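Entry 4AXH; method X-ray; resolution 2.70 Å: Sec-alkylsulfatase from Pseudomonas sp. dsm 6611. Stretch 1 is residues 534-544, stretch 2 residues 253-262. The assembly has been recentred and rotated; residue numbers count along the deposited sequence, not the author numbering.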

# COMPACT_ATOMS: atom_id res chain seq x y z
N THR A 534 1.54 5.17 32.07
CA THR A 534 2.13 3.84 32.28
C THR A 534 1.01 2.78 32.29
O THR A 534 0.21 2.75 33.23
CB THR A 534 2.94 3.80 33.63
OG1 THR A 534 3.72 4.98 33.82
CG2 THR A 534 3.83 2.56 33.76
N TYR A 535 0.96 1.87 31.25
CA TYR A 535 -0.02 0.75 31.10
C TYR A 535 0.21 -0.20 29.89
O TYR A 535 0.95 0.15 28.97
CB TYR A 535 -1.47 1.30 31.15
CG TYR A 535 -2.58 0.41 30.63
CD1 TYR A 535 -3.18 -0.53 31.46
CD2 TYR A 535 -3.09 0.57 29.34
CE1 TYR A 535 -4.22 -1.34 30.99
CE2 TYR A 535 -4.12 -0.23 28.86
CZ TYR A 535 -4.69 -1.18 29.69
OH TYR A 535 -5.72 -1.95 29.22
N ASP A 536 -0.42 -1.43 29.92
CA ASP A 536 -0.47 -2.50 28.88
C ASP A 536 -1.51 -3.63 29.19
O ASP A 536 -1.46 -4.23 30.26
CB ASP A 536 0.94 -3.00 28.46
CG ASP A 536 1.25 -4.49 28.54
OD1 ASP A 536 1.20 -5.05 29.66
OD2 ASP A 536 1.69 -5.06 27.51
N SER A 537 -2.47 -3.88 28.25
CA SER A 537 -3.53 -4.92 28.32
C SER A 537 -3.09 -6.24 27.65
O SER A 537 -3.56 -7.32 28.04
CB SER A 537 -4.82 -4.44 27.65
OG SER A 537 -5.85 -5.41 27.68
N ARG A 538 -2.20 -6.13 26.63
CA ARG A 538 -1.63 -7.25 25.88
C ARG A 538 -0.53 -7.98 26.71
O ARG A 538 0.11 -8.91 26.21
CB ARG A 538 -1.12 -6.78 24.49
CG ARG A 538 -1.39 -7.75 23.34
CD ARG A 538 -2.75 -7.53 22.68
NE ARG A 538 -2.66 -6.69 21.49
CZ ARG A 538 -3.72 -6.25 20.80
NH1 ARG A 538 -4.95 -6.55 21.19
NH2 ARG A 538 -3.54 -5.50 19.72
N GLY A 539 -0.36 -7.53 27.96
CA GLY A 539 0.57 -8.08 28.94
C GLY A 539 0.05 -9.37 29.55
O GLY A 539 0.84 -10.25 29.90
N LYS A 540 -1.29 -9.49 29.68
CA LYS A 540 -1.94 -10.71 30.16
C LYS A 540 -2.16 -11.67 28.97
O LYS A 540 -2.38 -12.87 29.17
CB LYS A 540 -3.25 -10.37 30.88
CG LYS A 540 -3.08 -10.07 32.35
CD LYS A 540 -4.28 -9.31 32.89
CE LYS A 540 -4.25 -9.13 34.38
NZ LYS A 540 -3.12 -8.29 34.86
N SER A 541 -2.07 -11.13 27.73
CA SER A 541 -2.23 -11.85 26.47
C SER A 541 -0.99 -12.67 26.09
O SER A 541 0.10 -12.12 25.92
CB SER A 541 -2.53 -10.87 25.35
OG SER A 541 -2.19 -11.38 24.07
N GLU A 542 -1.17 -13.98 25.90
CA GLU A 542 -0.09 -14.89 25.53
C GLU A 542 -0.13 -15.19 24.01
O GLU A 542 -0.09 -16.35 23.59
CB GLU A 542 -0.16 -16.19 26.36
CG GLU A 542 -0.19 -16.01 27.87
CD GLU A 542 -0.78 -17.17 28.65
OE1 GLU A 542 -0.07 -18.19 28.81
OE2 GLU A 542 -1.94 -17.06 29.10
N MET A 543 -0.23 -14.14 23.19
CA MET A 543 -0.31 -14.27 21.74
C MET A 543 1.04 -14.65 21.14
O MET A 543 1.06 -15.55 20.31
CB MET A 543 -0.86 -12.99 21.10
CG MET A 543 -2.38 -12.92 21.06
SD MET A 543 -3.06 -13.46 19.50
CE MET A 543 -2.37 -12.19 18.43
N GLY A 544 2.13 -14.03 21.58
CA GLY A 544 3.49 -14.28 21.09
C GLY A 544 4.11 -15.66 21.28
O GLY A 544 5.19 -15.94 20.74
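Stretch 2, residues 253-262: TATNATNTLV

Two irregular segments can pack along one another without sharing a strand or helix, provided that side chains and a few backbone groups supply the points of attachment. The contact between residues 534-544 and 253-262 of this sec-alkylsulfatase is an example: neither stretch contains a regular helix or strand, they are far apart in sequence, and together they bury 599 Å². They run in the same general direction, Ser537 lying beside Asn256 (CA to CA 4.4 Å) and Ser541 beside Asn259 (also 4.4 Å between CA atoms).

The contact opens at Tyr535, whose side chain, in the t rotamer, reaches across so that its OH forms a 2.7 Å hydrogen bond with Thr255 OG1. Asn256 OD1 sits at the edge of the same ring, 3.2 Å from Tyr535 CE1. Asn256 itself adopts a left-handed conformation (phi 49°, psi 40°), and its CA-to-CB bond points away, yet the end of its side chain returns to the tyrosine.

Ser537 faces stretch 2 directly. Ser537 OG accepts a weak hydrogen bond from Ala257 N at 3.3 Å, nearly linear at 171°. By contrast, Ser537 O and Ala257 O, both acceptors, approach to 2.9 Å, a pairing that cannot bond. Arg538 starts away from the partner, but its CD comes within 3.2 Å of Asn259 OD1.

After Gly539, which makes no contact, Lys540 lays its aliphatic portion over the backbone carbonyls of Asn256 and Ala257 and the methyl of Thr258: CB is 3.3 Å from Ala257 O and 3.6 Å from Thr258 CG2, while CD lies 3.4 Å from Asn256 O. Ser541 CB meets Asn259 OD1 at 3.2 Å, and Glu542 N donates a weak hydrogen bond to Asn259 O at 3.5 Å. Met543 closes the contact with an apolar touch, its SD 3.8 Å from Leu261 CD1.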

# COMPACT_ATOMS: atom_id res chain seq x y z
N THR A 253 -11.94 -0.32 23.51
CA THR A 253 -11.26 -1.61 23.59
C THR A 253 -11.26 -2.15 25.01
O THR A 253 -11.29 -1.39 25.98
CB THR A 253 -9.82 -1.60 22.99
OG1 THR A 253 -9.01 -0.58 23.59
CG2 THR A 253 -9.82 -1.49 21.45
N ALA A 254 -11.22 -3.48 25.11
CA ALA A 254 -11.20 -4.19 26.38
C ALA A 254 -9.88 -3.89 27.08
O ALA A 254 -8.81 -3.81 26.45
CB ALA A 254 -11.38 -5.68 26.16
N THR A 255 -9.97 -3.68 28.39
CA THR A 255 -8.85 -3.34 29.25
C THR A 255 -8.45 -4.46 30.21
O THR A 255 -9.30 -5.22 30.66
CB THR A 255 -9.11 -1.96 29.91
OG1 THR A 255 -7.96 -1.60 30.65
CG2 THR A 255 -10.33 -1.95 30.82
N ASN A 256 -7.14 -4.56 30.54
CA ASN A 256 -6.56 -5.50 31.51
C ASN A 256 -7.02 -6.97 31.31
O ASN A 256 -7.26 -7.70 32.28
CB ASN A 256 -6.88 -5.01 32.95
CG ASN A 256 -6.46 -3.58 33.23
OD1 ASN A 256 -5.28 -3.27 33.25
ND2 ASN A 256 -7.44 -2.70 33.45
N ALA A 257 -7.11 -7.41 30.05
CA ALA A 257 -7.62 -8.74 29.79
C ALA A 257 -6.68 -9.73 29.09
O ALA A 257 -5.54 -9.38 28.74
CB ALA A 257 -8.94 -8.64 29.09
N THR A 258 -7.16 -10.97 28.90
CA THR A 258 -6.33 -12.00 28.29
C THR A 258 -6.78 -12.35 26.86
O THR A 258 -7.95 -12.66 26.65
CB THR A 258 -6.30 -13.21 29.23
OG1 THR A 258 -7.62 -13.73 29.32
CG2 THR A 258 -5.85 -12.85 30.65
N ASN A 259 -5.83 -12.31 25.89
CA ASN A 259 -6.07 -12.67 24.50
C ASN A 259 -5.49 -14.07 24.22
O ASN A 259 -4.34 -14.38 24.56
CB ASN A 259 -5.49 -11.63 23.53
CG ASN A 259 -5.87 -10.20 23.85
OD1 ASN A 259 -5.01 -9.33 24.07
ND2 ASN A 259 -7.17 -9.94 23.92
N THR A 260 -6.33 -14.92 23.63
CA THR A 260 -6.03 -16.32 23.37
C THR A 260 -6.05 -16.66 21.89
O THR A 260 -6.61 -15.91 21.08
CB THR A 260 -7.00 -17.25 24.17
OG1 THR A 260 -8.26 -17.34 23.50
CG2 THR A 260 -7.17 -16.84 25.64
N LEU A 261 -5.46 -17.80 21.55
CA LEU A 261 -5.41 -18.31 20.19
C LEU A 261 -5.56 -19.81 20.22
O LEU A 261 -4.61 -20.49 20.60
CB LEU A 261 -4.10 -17.92 19.51
CG LEU A 261 -4.17 -17.58 18.04
CD1 LEU A 261 -2.97 -16.72 17.63
CD2 LEU A 261 -4.27 -18.81 17.20
N VAL A 262 -6.73 -20.34 19.90
CA VAL A 262 -6.88 -21.79 19.80
C VAL A 262 -6.98 -22.21 18.34
O VAL A 262 -7.90 -21.80 17.63
CB VAL A 262 -7.77 -22.56 20.83
CG1 VAL A 262 -8.17 -21.72 22.03
CG2 VAL A 262 -8.94 -23.29 20.18